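Local coordinates for tailspike protein (Siphovirus 9NA, PDB 3RIQ) that recognises Salmonella lipopolysaccharide as the phage's receptor-binding tailspike and probably cleaves its O-antigen chains as an endorhamnosidase, at residues A[393-398]-A[414-419]; A[343-348]-A[369-374]; A[85-90]-A[116-121]. All blocks are in the same frame, centred on the assembly; numbering follows the deposited sequence. Where two conformers were deposited one is given.

Interaction 1 (A[393-398]-A[414-419]); sequences QGYAVY and TKKILC
Tyr-395 packs its ring against two side chains of 414-419: CD1 lies 3.5 Å from CB of Lys-416, and CE1 meets CB of Leu-418. One face of the ring, toward its rim, receives CD1 of Tyr-398, while CD of Lys-416 lies over the opposite face, also offset to the rim. A lysine suits this place because its methylenes pack on the aromatic while its ammonium can stay in water. The chain is extended as far as CE, and the bend at chi4 (55°) puts NZ beside a water that also donates to Gly-394 O. That carbonyl has a second donor, Thr-414 OG1, at 2.7 Å from Gly-394 O and above the carbonyl plane. Thr-414 holds OG1 anti to its backbone N (chi1 179°), which leaves its methyl in the crowded position between N and C, where CG2 rests 3.4 Å from Gln-393 O. Gly-394 has a positive phi, a backbone shape that glycine adopts easily.

Further along, Leu-418 and Tyr-398 are paired in register and point the same way, side by side; CD2 of the leucine comes within 3.2 Å of CE1 of the tyrosine, an unusually short approach for two carbons, so its exact value is doubtful. Backbone bonds carry the parallel pairing. Lys-416 O accepts a straight bond from Val-397 N (3.1 Å) and a weak one from Ala-396 N, and Leu-418 N donates to Val-397 O at 2.9 Å.

Val-397 and Ile-417, branched residues well suited to strands, share the other face, where they touch strands 381-388 and 402-409. The pair thus joins neighbouring coils of the right-handed beta-helix: strand 397-399 has 374-376 on its other flank, and Ile-417 O accepts a bond from Gln-433 of the third subunit.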
ATOM      1  N   GLN A 393      18.752  22.109   4.412  1.00 18.09           N
ATOM      2  CA  GLN A 393      20.008  21.366   4.543  1.00 18.63           C
ATOM      3  C   GLN A 393      20.063  20.156   3.619  1.00 17.97           C
ATOM      4  O   GLN A 393      19.061  19.413   3.452  1.00 18.53           O
ATOM      5  CB  GLN A 393      20.216  20.848   5.964  1.00 17.82           C
ATOM      6  CG  GLN A 393      20.486  21.923   6.980  1.00 19.22           C
ATOM      7  CD  GLN A 393      20.927  21.366   8.337  1.00 20.52           C
ATOM      8  OE1 GLN A 393      20.684  20.199   8.664  1.00 20.95           O
ATOM      9  NE2 GLN A 393      21.569  22.217   9.140  1.00 22.02           N
ATOM     10  N   GLY A 394      21.232  19.943   3.030  1.00 18.07           N
ATOM     11  CA  GLY A 394      21.514  18.681   2.324  1.00 18.32           C
ATOM     12  C   GLY A 394      20.700  18.456   1.060  1.00 16.86           C
ATOM     13  O   GLY A 394      20.300  19.426   0.354  1.00 18.25           O
ATOM     14  N   TYR A 395      20.481  17.178   0.751  1.00 16.29           N
ATOM     15  CA  TYR A 395      19.799  16.760  -0.486  1.00 15.11           C
ATOM     16  C   TYR A 395      18.488  16.061  -0.136  1.00 15.06           C
ATOM     17  O   TYR A 395      18.379  15.398   0.900  1.00 15.56           O
ATOM     18  CB  TYR A 395      20.662  15.717  -1.196  1.00 15.76           C
ATOM     19  CG  TYR A 395      21.912  16.313  -1.838  1.00 17.62           C
ATOM     20  CD1 TYR A 395      21.971  16.545  -3.199  1.00 19.68           C
ATOM     21  CD2 TYR A 395      23.023  16.642  -1.064  1.00 20.34           C
ATOM     22  CE1 TYR A 395      23.122  17.116  -3.786  1.00 21.80           C
ATOM     23  CE2 TYR A 395      24.179  17.182  -1.622  1.00 22.62           C
ATOM     24  CZ  TYR A 395      24.223  17.417  -2.982  1.00 23.34           C
ATOM     25  OH  TYR A 395      25.370  17.964  -3.512  1.00 27.03           O
ATOM     26  N   ALA A 396      17.518  16.176  -1.035  1.00 13.82           N
ATOM     27  CA  ALA A 396      16.335  15.316  -0.966  1.00 14.51           C
ATOM     28  C   ALA A 396      16.688  13.857  -1.270  1.00 14.64           C
ATOM     29  O   ALA A 396      16.261  12.939  -0.542  1.00 14.62           O
ATOM     30  CB  ALA A 396      15.264  15.811  -1.938  1.00 14.40           C
ATOM     31  N   VAL A 397      17.455  13.653  -2.351  1.00 14.21           N
ATOM     32  CA  VAL A 397      17.950  12.334  -2.727  1.00 14.27           C
ATOM     33  C   VAL A 397      19.436  12.422  -3.005  1.00 14.47           C
ATOM     34  O   VAL A 397      19.870  13.079  -3.985  1.00 15.68           O
ATOM     35  CB  VAL A 397      17.215  11.742  -3.959  1.00 14.60           C
ATOM     36  CG1 VAL A 397      17.753  10.347  -4.296  1.00 16.34           C
ATOM     37  CG2 VAL A 397      15.693  11.657  -3.683  1.00 16.96           C
ATOM     38  N   TYR A 398      20.214  11.723  -2.168  1.00 14.81           N
ATOM     39  CA  TYR A 398      21.659  11.663  -2.352  1.00 14.87           C
ATOM     40  C   TYR A 398      21.988  10.208  -2.670  1.00 14.92           C
ATOM     41  O   TYR A 398      22.062   9.352  -1.782  1.00 14.70           O
ATOM     42  CB  TYR A 398      22.408  12.152  -1.105  1.00 15.60           C
ATOM     43  CG  TYR A 398      23.905  12.251  -1.321  1.00 16.55           C
ATOM     44  CD1 TYR A 398      24.460  13.414  -1.834  1.00 21.26           C
ATOM     45  CD2 TYR A 398      24.771  11.182  -1.022  1.00 18.14           C
ATOM     46  CE1 TYR A 398      25.833  13.522  -2.043  1.00 22.46           C
ATOM     47  CE2 TYR A 398      26.133  11.285  -1.232  1.00 21.22           C
ATOM     48  CZ  TYR A 398      26.655  12.457  -1.758  1.00 23.20           C
ATOM     49  OH  TYR A 398      28.013  12.598  -1.974  1.00 27.40           O
ATOM     50  N   THR A 414      14.845  21.308   0.949  1.00 17.56           N
ATOM     51  CA  THR A 414      15.754  20.887  -0.117  1.00 16.86           C
ATOM     52  C   THR A 414      15.006  20.036  -1.150  1.00 16.66           C
ATOM     53  O   THR A 414      14.139  19.198  -0.813  1.00 16.86           O
ATOM     54  CB  THR A 414      16.970  20.115   0.420  1.00 16.13           C
ATOM     55  OG1 THR A 414      17.785  19.731  -0.694  1.00 16.86           O
ATOM     56  CG2 THR A 414      16.558  18.866   1.256  1.00 17.56           C
ATOM     57  N   LYS A 415      15.345  20.292  -2.417  1.00 15.97           N
ATOM     58  CA  LYS A 415      14.803  19.551  -3.556  0.50 16.38           C
ATOM     59  C   LYS A 415      15.921  18.994  -4.431  1.00 16.08           C
ATOM     60  O   LYS A 415      15.672  18.566  -5.557  1.00 17.22           O
ATOM     61  CB  LYS A 415      13.896  20.450  -4.417  0.50 16.54           C
ATOM     62  CG  LYS A 415      12.967  21.368  -3.646  0.50 18.84           C
ATOM     63  CD  LYS A 415      11.803  21.812  -4.528  0.50 19.75           C
ATOM     64  CE  LYS A 415      11.508  23.277  -4.319  0.50 22.51           C
ATOM     65  NZ  LYS A 415      11.500  23.572  -2.869  0.50 25.34           N
ATOM     66  N   LYS A 416      17.147  18.964  -3.902  1.00 15.51           N
ATOM     67  CA  LYS A 416      18.291  18.506  -4.668  1.00 15.79           C
ATOM     68  C   LYS A 416      18.316  16.993  -4.839  1.00 15.99           C
ATOM     69  O   LYS A 416      18.156  16.236  -3.871  1.00 15.19           O
ATOM     70  CB  LYS A 416      19.608  18.977  -4.008  1.00 16.72           C
ATOM     71  CG  LYS A 416      19.754  20.501  -3.916  1.00 17.52           C
ATOM     72  CD  LYS A 416      21.137  20.906  -3.325  1.00 22.16           C
ATOM     73  CE  LYS A 416      21.265  22.438  -3.222  1.00 28.56           C
ATOM     74  NZ  LYS A 416      20.143  23.040  -2.427  1.00 34.75           N
ATOM     75  N   ILE A 417      18.547  16.573  -6.076  1.00 15.56           N
ATOM     76  CA  ILE A 417      18.656  15.153  -6.463  1.00 16.07           C
ATOM     77  C   ILE A 417      20.023  14.928  -7.110  1.00 15.97           C
ATOM     78  O   ILE A 417      20.365  15.570  -8.132  1.00 16.64           O
ATOM     79  CB  ILE A 417      17.556  14.766  -7.493  1.00 15.93           C
ATOM     80  CG1 ILE A 417      16.165  15.035  -6.912  1.00 16.61           C
ATOM     81  CG2 ILE A 417      17.754  13.318  -7.948  1.00 16.22           C
ATOM     82  CD1 ILE A 417      15.025  14.894  -7.885  1.00 18.18           C
ATOM     83  N   LEU A 418      20.825  14.052  -6.490  1.00 15.35           N
ATOM     84  CA  LEU A 418      22.134  13.698  -7.022  1.00 15.56           C
ATOM     85  C   LEU A 418      22.138  12.210  -7.327  1.00 15.99           C
ATOM     86  O   LEU A 418      21.994  11.401  -6.408  1.00 16.83           O
ATOM     87  CB  LEU A 418      23.274  14.030  -6.025  1.00 17.28           C
ATOM     88  CG  LEU A 418      24.701  13.512  -6.372  1.00 21.50           C
ATOM     89  CD1 LEU A 418      25.188  14.153  -7.614  1.00 25.21           C
ATOM     90  CD2 LEU A 418      25.674  13.745  -5.249  1.00 26.22           C
ATOM     91  N   CYS A 419      22.294  11.849  -8.598  1.00 15.08           N
ATOM     92  CA  CYS A 419      22.275  10.437  -8.988  1.00 16.47           C
ATOM     93  C   CYS A 419      22.892  10.257 -10.340  1.00 16.53           C
ATOM     94  O   CYS A 419      23.363  11.227 -10.929  1.00 17.10           O
ATOM     95  CB  CYS A 419      20.840   9.861  -8.957  1.00 17.11           C
ATOM     96  SG  CYS A 419      19.799  10.651 -10.172  1.00 21.47           S
TER
HETATM   97  O   HOH W   1      21.354  21.899   0.160  1.00 36.00           O

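Interaction 2 (A[343-348]-A[369-374]); sequences HKEGMF and TNLNQI
Gly-346 and Met-347 run parallel to Gln-373 and Ile-374, the directions of 344-347 and 371-374 differing by 13°, with Met-347 and Ile-374 forming a parallel bridge. Gln-373 O accepts from Gly-346 N at 2.8 Å, and weakly from Met-347 N. Glycine fits at 346 because a beta carbon would run into Gln-373 O. Beyond it, Ile-374 CA makes a CA-H...O contact with Met-347 O, and the side chains cross obliquely as CE of the flexible methionine meets CG2 of Ile-374 at 3.9 Å.

Ahead of the bridge, the packing centres on Leu-371. Its CD1 rests 3.6 Å from Lys-344 CA and also touches CB and CD of that lysine, which lies alongside and points the same way; the lysine's NZ is bonded elsewhere, to Met-321 O. Glu-345 crosses the leucine at about a right angle. Its chi2 (87°) bends the chain, placing CD near CB and CD1 of Leu-371, while OE2 approaches CD2 at 3.7 Å. The stem of the glutamate covers the backbone: CG lies 3.3 Å from Asn-372 O. The carboxylate carbon also sits at the edge of the Phe-348 ring, in its plane.

Two waters complete the junction. One donates to Glu-345 OE2 at 2.7 Å and accepts from Asn-372 N; the other donates to His-343 O and accepts from Thr-369 OG1.

Chemically, the contact changes character along its length, from a parallel backbone bridge with Met-347 and Ile-374 in apolar contact, through the packing on Leu-371, to water-mediated links at the loops. Asn-372 O is buried without a hydrogen-bonding partner in the model, and what it meets is the glutamate's C-H groups, including a CA-H...O contact, which probably offset that loss only in part.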
ATOM      1  N   HIS A 343      15.007  11.581  12.988  1.00 12.97           N
ATOM      2  CA  HIS A 343      15.987  12.564  13.452  1.00 13.32           C
ATOM      3  C   HIS A 343      17.299  12.521  12.643  1.00 13.83           C
ATOM      4  O   HIS A 343      17.972  13.559  12.487  1.00 15.72           O
ATOM      5  CB  HIS A 343      16.221  12.445  14.960  1.00 13.57           C
ATOM      6  CG  HIS A 343      15.028  12.851  15.770  1.00 14.64           C
ATOM      7  ND1 HIS A 343      15.093  13.801  16.767  1.00 15.61           N
ATOM      8  CD2 HIS A 343      13.734  12.467  15.700  1.00 14.51           C
ATOM      9  CE1 HIS A 343      13.889  13.956  17.306  1.00 15.94           C
ATOM     10  NE2 HIS A 343      13.045  13.162  16.666  1.00 13.94           N
ATOM     11  N   LYS A 344      17.619  11.356  12.093  1.00 14.88           N
ATOM     12  CA  LYS A 344      18.737  11.202  11.153  1.00 14.75           C
ATOM     13  C   LYS A 344      18.161  11.137   9.736  1.00 13.36           C
ATOM     14  O   LYS A 344      17.113  11.772   9.461  1.00 14.74           O
ATOM     15  CB  LYS A 344      19.576   9.948  11.493  1.00 14.08           C
ATOM     16  CG  LYS A 344      19.959   9.827  12.988  1.00 16.06           C
ATOM     17  CD  LYS A 344      20.814  10.966  13.488  1.00 19.32           C
ATOM     18  CE  LYS A 344      21.307  10.699  14.954  1.00 21.29           C
ATOM     19  NZ  LYS A 344      20.242  10.887  16.006  1.00 22.72           N
ATOM     20  N   GLU A 345      18.795  10.383   8.831  1.00 13.95           N
ATOM     21  CA  GLU A 345      18.227  10.248   7.490  1.00 13.12           C
ATOM     22  C   GLU A 345      16.836   9.588   7.512  1.00 13.09           C
ATOM     23  O   GLU A 345      16.529   8.807   8.415  1.00 13.48           O
ATOM     24  CB  GLU A 345      19.125   9.424   6.592  1.00 13.77           C
ATOM     25  CG  GLU A 345      20.476  10.079   6.277  1.00 14.65           C
ATOM     26  CD  GLU A 345      21.584   9.795   7.308  1.00 15.25           C
ATOM     27  OE1 GLU A 345      21.325   9.192   8.373  1.00 15.21           O
ATOM     28  OE2 GLU A 345      22.733  10.166   7.017  1.00 16.37           O
ATOM     29  N   GLY A 346      16.005   9.909   6.522  1.00 12.80           N
ATOM     30  CA  GLY A 346      14.662   9.345   6.457  1.00 12.48           C
ATOM     31  C   GLY A 346      14.592   7.912   5.939  1.00 12.56           C
ATOM     32  O   GLY A 346      13.746   7.123   6.363  1.00 13.96           O
ATOM     33  N   MET A 347      15.498   7.587   5.030  1.00 13.29           N
ATOM     34  CA  MET A 347      15.584   6.273   4.362  1.00 12.75           C
ATOM     35  C   MET A 347      17.036   6.140   3.934  1.00 13.26           C
ATOM     36  O   MET A 347      17.613   7.090   3.372  1.00 13.84           O
ATOM     37  CB  MET A 347      14.648   6.192   3.141  1.00 12.96           C
ATOM     38  CG  MET A 347      14.551   4.788   2.537  1.00 12.38           C
ATOM     39  SD  MET A 347      14.896   4.690   0.756  1.00 14.35           S
ATOM     40  CE  MET A 347      16.683   4.493   0.701  1.00 13.20           C
ATOM     41  N   PHE A 348      17.638   4.977   4.176  1.00 13.58           N
ATOM     42  CA  PHE A 348      19.073   4.828   3.899  1.00 13.00           C
ATOM     43  C   PHE A 348      19.335   3.399   3.373  1.00 13.66           C
ATOM     44  O   PHE A 348      18.995   2.400   4.017  1.00 14.28           O
ATOM     45  CB  PHE A 348      19.875   5.119   5.190  1.00 13.51           C
ATOM     46  CG  PHE A 348      21.342   5.431   4.990  1.00 13.77           C
ATOM     47  CD1 PHE A 348      21.871   6.643   5.478  1.00 16.73           C
ATOM     48  CD2 PHE A 348      22.230   4.509   4.412  1.00 14.82           C
ATOM     49  CE1 PHE A 348      23.267   6.946   5.351  1.00 18.74           C
ATOM     50  CE2 PHE A 348      23.604   4.805   4.297  1.00 15.89           C
ATOM     51  CZ  PHE A 348      24.120   6.023   4.760  1.00 18.27           C
ATOM     52  N   THR A 369      21.362  18.297  11.506  1.00 20.51           N
ATOM     53  CA  THR A 369      22.774  17.972  11.574  1.00 21.41           C
ATOM     54  C   THR A 369      23.345  17.729  10.180  1.00 20.88           C
ATOM     55  O   THR A 369      24.326  16.987   9.997  1.00 21.96           O
ATOM     56  CB  THR A 369      23.053  16.794  12.530  1.00 21.68           C
ATOM     57  OG1 THR A 369      22.424  15.605  12.035  1.00 22.49           O
ATOM     58  CG2 THR A 369      22.528  17.105  13.954  1.00 22.74           C
ATOM     59  N   ASN A 370      22.721  18.360   9.185  1.00 20.39           N
ATOM     60  CA  ASN A 370      23.244  18.359   7.820  1.00 21.77           C
ATOM     61  C   ASN A 370      23.208  17.014   7.127  1.00 21.09           C
ATOM     62  O   ASN A 370      24.026  16.719   6.248  1.00 22.86           O
ATOM     63  CB  ASN A 370      24.641  18.989   7.749  1.00 22.95           C
ATOM     64  CG  ASN A 370      24.595  20.377   7.184  1.00 28.52           C
ATOM     65  OD1 ASN A 370      23.930  20.619   6.161  1.00 33.84           O
ATOM     66  ND2 ASN A 370      25.290  21.308   7.829  1.00 36.07           N
ATOM     67  N   LEU A 371      22.219  16.221   7.502  1.00 19.49           N
ATOM     68  CA  LEU A 371      22.011  14.913   6.913  1.00 18.18           C
ATOM     69  C   LEU A 371      20.978  15.001   5.779  1.00 17.64           C
ATOM     70  O   LEU A 371      20.139  15.866   5.768  1.00 18.40           O
ATOM     71  CB  LEU A 371      21.534  13.915   7.992  1.00 17.45           C
ATOM     72  CG  LEU A 371      22.491  13.756   9.170  1.00 17.93           C
ATOM     73  CD1 LEU A 371      21.863  12.746  10.143  1.00 18.96           C
ATOM     74  CD2 LEU A 371      23.864  13.297   8.703  1.00 18.05           C
ATOM     75  N   ASN A 372      21.080  14.082   4.833  1.00 16.58           N
ATOM     76  CA  ASN A 372      20.176  14.023   3.687  1.00 16.33           C
ATOM     77  C   ASN A 372      18.854  13.306   3.988  1.00 15.79           C
ATOM     78  O   ASN A 372      18.759  12.544   4.947  1.00 15.14           O
ATOM     79  CB  ASN A 372      20.920  13.376   2.521  1.00 15.97           C
ATOM     80  CG  ASN A 372      22.195  14.102   2.190  1.00 17.35           C
ATOM     81  OD1 ASN A 372      22.193  15.321   2.046  1.00 18.30           O
ATOM     82  ND2 ASN A 372      23.267  13.388   2.087  1.00 17.35           N
ATOM     83  N   GLN A 373      17.814  13.586   3.204  1.00 14.33           N
ATOM     84  CA  GLN A 373      16.517  12.938   3.435  1.00 13.49           C
ATOM     85  C   GLN A 373      16.557  11.473   3.048  1.00 13.91           C
ATOM     86  O   GLN A 373      16.120  10.646   3.813  1.00 14.11           O
ATOM     87  CB  GLN A 373      15.372  13.651   2.689  1.00 12.94           C
ATOM     88  CG  GLN A 373      15.282  15.141   3.053  1.00 14.18           C
ATOM     89  CD  GLN A 373      14.680  15.396   4.405  1.00 15.92           C
ATOM     90  OE1 GLN A 373      13.581  14.940   4.698  1.00 14.60           O
ATOM     91  NE2 GLN A 373      15.382  16.155   5.227  1.00 15.20           N
ATOM     92  N   ILE A 374      17.077  11.175   1.867  1.00 13.68           N
ATOM     93  CA  ILE A 374      17.198   9.815   1.346  1.00 13.40           C
ATOM     94  C   ILE A 374      18.634   9.660   0.867  1.00 14.34           C
ATOM     95  O   ILE A 374      19.165  10.536   0.162  1.00 15.12           O
ATOM     96  CB  ILE A 374      16.205   9.575   0.188  1.00 13.32           C
ATOM     97  CG1 ILE A 374      14.772   9.569   0.719  1.00 13.18           C
ATOM     98  CG2 ILE A 374      16.472   8.212  -0.539  1.00 15.27           C
ATOM     99  CD1 ILE A 374      13.691   9.349  -0.352  1.00 14.26           C
TER
HETATM  100  O   HOH W   2      19.671  15.582  12.031  1.00 22.91           O
HETATM  101  O   HOH W   3      23.137  12.039   5.069  1.00 17.39           O

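Interaction 3 (A[85-90]-A[116-121]); sequences MHTKTT and QRLDKG
His-86 opens the contact lightly, its CE1 lying 4.3 Å from CD2 of Leu-118. The rotation of the ring is fixed from within the segment: ND1 donates to Thr-87 O at 2.8 Å, with the oxygen close to the ring plane and the donor on a carbonyl lone pair. A proton therefore sits on ND1.

Thr-87 follows with a firmer touch. Its CG2 packs 3.5 Å from CD2 of Leu-118, the two side chains crossing obliquely. OG1 stands anti to the backbone N (chi1 -170°) and gives its proton to Thr-89 O, while Gly-145 N donates to the same hydroxyl. A threonine serves here on both counts, its methyl meeting the leucine and its hydroxyl tying down the turn where strand 79-87 leaves the beta-helix.

The chain then passes Lys-88 and Thr-89 and reaches Thr-90, which contributes most of what 85-90 brings to the contact. With CG2 anti to the backbone N, the methyl comes to 3.5 Å from Arg-117 N and also touches CB of Gln-116. OG1 faces Leu-118, 3.7 Å from its CG, and these two side chains meet at about a right angle. Past the side chain, Thr-90 O accepts from Gln-116 NE2 at 2.9 Å in a nearly straight bond (173°). The carbonyl oxygen lies in the amide plane of the glutamine, but the donor is tilted 31° from the carbonyl plane. The long extended chain of Gln-116 lets it bring an N-H to this backbone oxygen.

Arg-117 directs its guanidinium elsewhere, to Ser-113 O and Thr-93 OG1. The two segments, the start of an excursion from the beta-helix and a loop further along it, are thus held together at the surface by a single hydrogen bond and small apolar contacts, with no pairing of charges.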
ATOM      1  N   MET A  85       5.181 -12.968  31.154  1.00 11.33           N
ATOM      2  CA  MET A  85       6.436 -12.874  31.887  1.00 11.98           C
ATOM      3  C   MET A  85       6.496 -11.552  32.642  1.00 12.14           C
ATOM      4  O   MET A  85       6.516 -10.500  32.031  1.00 13.22           O
ATOM      5  CB  MET A  85       7.632 -12.984  30.938  1.00 11.89           C
ATOM      6  CG  MET A  85       7.686 -14.251  30.131  1.00 12.11           C
ATOM      7  SD  MET A  85       7.510 -15.792  31.048  1.00 13.52           S
ATOM      8  CE  MET A  85       8.954 -15.673  32.176  1.00 14.35           C
ATOM      9  N   HIS A  86       6.527 -11.615  33.971  1.00 12.92           N
ATOM     10  CA  HIS A  86       6.507 -10.425  34.818  1.00 12.85           C
ATOM     11  C   HIS A  86       7.749 -10.350  35.728  1.00 12.96           C
ATOM     12  O   HIS A  86       8.053 -11.284  36.445  1.00 13.03           O
ATOM     13  CB  HIS A  86       5.233 -10.475  35.673  1.00 13.92           C
ATOM     14  CG  HIS A  86       4.828  -9.158  36.293  1.00 13.23           C
ATOM     15  ND1 HIS A  86       5.636  -8.467  37.179  1.00 14.37           N
ATOM     16  CD2 HIS A  86       3.667  -8.453  36.212  1.00 14.42           C
ATOM     17  CE1 HIS A  86       5.011  -7.366  37.571  1.00 15.72           C
ATOM     18  NE2 HIS A  86       3.809  -7.343  37.014  1.00 14.72           N
ATOM     19  N   THR A  87       8.454  -9.238  35.705  1.00 12.83           N
ATOM     20  CA  THR A  87       9.571  -9.037  36.616  1.00 13.85           C
ATOM     21  C   THR A  87       9.178  -9.221  38.102  1.00 13.86           C
ATOM     22  O   THR A  87       8.018  -8.945  38.501  1.00 14.82           O
ATOM     23  CB  THR A  87      10.193  -7.620  36.377  1.00 13.08           C
ATOM     24  OG1 THR A  87      11.419  -7.533  37.116  1.00 14.19           O
ATOM     25  CG2 THR A  87       9.230  -6.468  36.800  1.00 15.10           C
ATOM     26  N   LYS A  88      10.119  -9.662  38.927  1.00 14.74           N
ATOM     27  CA  LYS A  88       9.878  -9.684  40.367  1.00 15.16           C
ATOM     28  C   LYS A  88      10.231  -8.309  40.978  1.00 15.81           C
ATOM     29  O   LYS A  88       9.403  -7.671  41.632  1.00 17.07           O
ATOM     30  CB  LYS A  88      10.648 -10.841  41.024  1.00 15.71           C
ATOM     31  CG  LYS A  88      10.500 -10.816  42.567  1.00 16.52           C
ATOM     32  CD  LYS A  88      11.074 -12.075  43.250  1.00 20.91           C
ATOM     33  CE  LYS A  88      12.590 -12.256  42.984  1.00 23.23           C
ATOM     34  NZ  LYS A  88      13.215 -13.490  43.672  1.00 26.26           N
ATOM     35  N   THR A  89      11.436  -7.839  40.704  1.00 16.90           N
ATOM     36  CA  THR A  89      11.912  -6.527  41.160  1.00 17.67           C
ATOM     37  C   THR A  89      11.487  -5.444  40.167  1.00 16.86           C
ATOM     38  O   THR A  89      11.567  -5.653  38.971  1.00 15.97           O
ATOM     39  CB  THR A  89      13.473  -6.530  41.238  1.00 18.03           C
ATOM     40  OG1 THR A  89      13.912  -7.570  42.127  1.00 19.18           O
ATOM     41  CG2 THR A  89      14.015  -5.197  41.763  1.00 18.80           C
ATOM     42  N   THR A  90      11.012  -4.300  40.662  1.00 17.37           N
ATOM     43  CA  THR A  90      10.649  -3.185  39.804  1.00 17.15           C
ATOM     44  C   THR A  90      11.940  -2.490  39.350  1.00 17.72           C
ATOM     45  O   THR A  90      12.744  -2.076  40.192  1.00 18.06           O
ATOM     46  CB  THR A  90       9.730  -2.190  40.532  1.00 18.16           C
ATOM     47  OG1 THR A  90       8.512  -2.867  40.900  1.00 18.70           O
ATOM     48  CG2 THR A  90       9.415  -1.005  39.618  1.00 16.58           C
ATOM     49  N   GLN A 116      12.101   3.991  39.370  1.00 18.44           N
ATOM     50  CA  GLN A 116      11.453   2.669  39.347  1.00 18.35           C
ATOM     51  C   GLN A 116      10.055   2.704  38.737  1.00 18.10           C
ATOM     52  O   GLN A 116       9.179   3.450  39.194  1.00 19.37           O
ATOM     53  CB  GLN A 116      11.406   2.074  40.760  1.00 20.10           C
ATOM     54  CG  GLN A 116      12.752   1.565  41.182  1.00 21.34           C
ATOM     55  CD  GLN A 116      12.726   0.938  42.560  1.00 24.73           C
ATOM     56  OE1 GLN A 116      12.668   1.647  43.566  1.00 28.73           O
ATOM     57  NE2 GLN A 116      12.787  -0.398  42.609  1.00 26.16           N
ATOM     58  N   ARG A 117       9.856   1.912  37.688  1.00 16.26           N
ATOM     59  CA  ARG A 117       8.570   1.860  37.003  1.00 16.66           C
ATOM     60  C   ARG A 117       8.319   0.453  36.519  1.00 17.03           C
ATOM     61  O   ARG A 117       9.251  -0.269  36.136  1.00 17.20           O
ATOM     62  CB  ARG A 117       8.521   2.793  35.757  1.00 16.20           C
ATOM     63  CG  ARG A 117       8.855   4.253  35.979  1.00 18.35           C
ATOM     64  CD  ARG A 117       8.627   5.007  34.662  1.00 16.98           C
ATOM     65  NE  ARG A 117       8.903   6.428  34.840  1.00 18.26           N
ATOM     66  CZ  ARG A 117      10.114   6.976  34.803  1.00 18.13           C
ATOM     67  NH1 ARG A 117      10.247   8.301  34.985  1.00 19.57           N
ATOM     68  NH2 ARG A 117      11.178   6.232  34.559  1.00 15.61           N
ATOM     69  N   LEU A 118       7.052   0.081  36.519  1.00 16.36           N
ATOM     70  CA  LEU A 118       6.620  -1.157  35.850  1.00 16.62           C
ATOM     71  C   LEU A 118       5.918  -0.899  34.516  1.00 16.95           C
ATOM     72  O   LEU A 118       5.641  -1.846  33.762  1.00 17.25           O
ATOM     73  CB  LEU A 118       5.641  -1.922  36.755  1.00 16.83           C
ATOM     74  CG  LEU A 118       6.203  -2.665  37.978  1.00 17.59           C
ATOM     75  CD1 LEU A 118       5.095  -3.297  38.805  1.00 19.24           C
ATOM     76  CD2 LEU A 118       7.172  -3.706  37.500  1.00 18.76           C
ATOM     77  N   ASP A 119       5.569   0.355  34.248  1.00 16.67           N
ATOM     78  CA  ASP A 119       4.658   0.653  33.118  1.00 16.39           C
ATOM     79  C   ASP A 119       5.324   1.197  31.853  1.00 17.17           C
ATOM     80  O   ASP A 119       4.766   1.050  30.764  1.00 17.16           O
ATOM     81  CB  ASP A 119       3.504   1.586  33.548  1.00 17.96           C
ATOM     82  CG  ASP A 119       3.997   2.968  34.030  1.00 18.31           C
ATOM     83  OD1 ASP A 119       5.076   3.044  34.652  1.00 20.36           O
ATOM     84  OD2 ASP A 119       3.316   4.000  33.782  1.00 23.97           O
ATOM     85  N   LYS A 120       6.461   1.882  31.987  1.00 15.23           N
ATOM     86  CA  LYS A 120       7.021   2.593  30.823  1.00 15.00           C
ATOM     87  C   LYS A 120       8.507   2.881  31.059  1.00 14.87           C
ATOM     88  O   LYS A 120       9.024   2.727  32.193  1.00 15.62           O
ATOM     89  CB  LYS A 120       6.255   3.910  30.546  1.00 15.40           C
ATOM     90  CG  LYS A 120       6.454   4.969  31.591  1.00 15.18           C
ATOM     91  CD  LYS A 120       5.396   6.058  31.443  1.00 18.46           C
ATOM     92  CE  LYS A 120       5.771   7.288  32.243  1.00 20.79           C
ATOM     93  NZ  LYS A 120       4.580   8.199  32.396  1.00 25.14           N
ATOM     94  N   GLY A 121       9.174   3.361  30.018  1.00 14.78           N
ATOM     95  CA  GLY A 121      10.633   3.485  30.032  1.00 14.77           C
ATOM     96  C   GLY A 121      11.293   2.124  29.895  1.00 14.12           C
ATOM     97  O   GLY A 121      10.630   1.097  29.941  1.00 15.12           O
TER

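How the interactions relate
Interactions 1 and 2 are neighbours on the beta-helix, their centres 10 Å apart. Strand 374-376 lies between 347-349 and 397-399, so interaction 2 is followed directly by another parallel pairing and then by interaction 1. They touch through Tyr-398 N and Ile-374 O at 2.8 Å, probably a hydrogen bond, and through Gln-393 OE1 and Asn-370 N, also at 2.8 Å. Interaction 3 stands apart, its centre 34 Å from that of interaction 2 and 44 Å from that of interaction 1, on the opposite side of the chain's centre from interaction 1. It joins the chain leaving strand 79-87 to a surface loop of the excursion that follows, whereas the other two join successive coils.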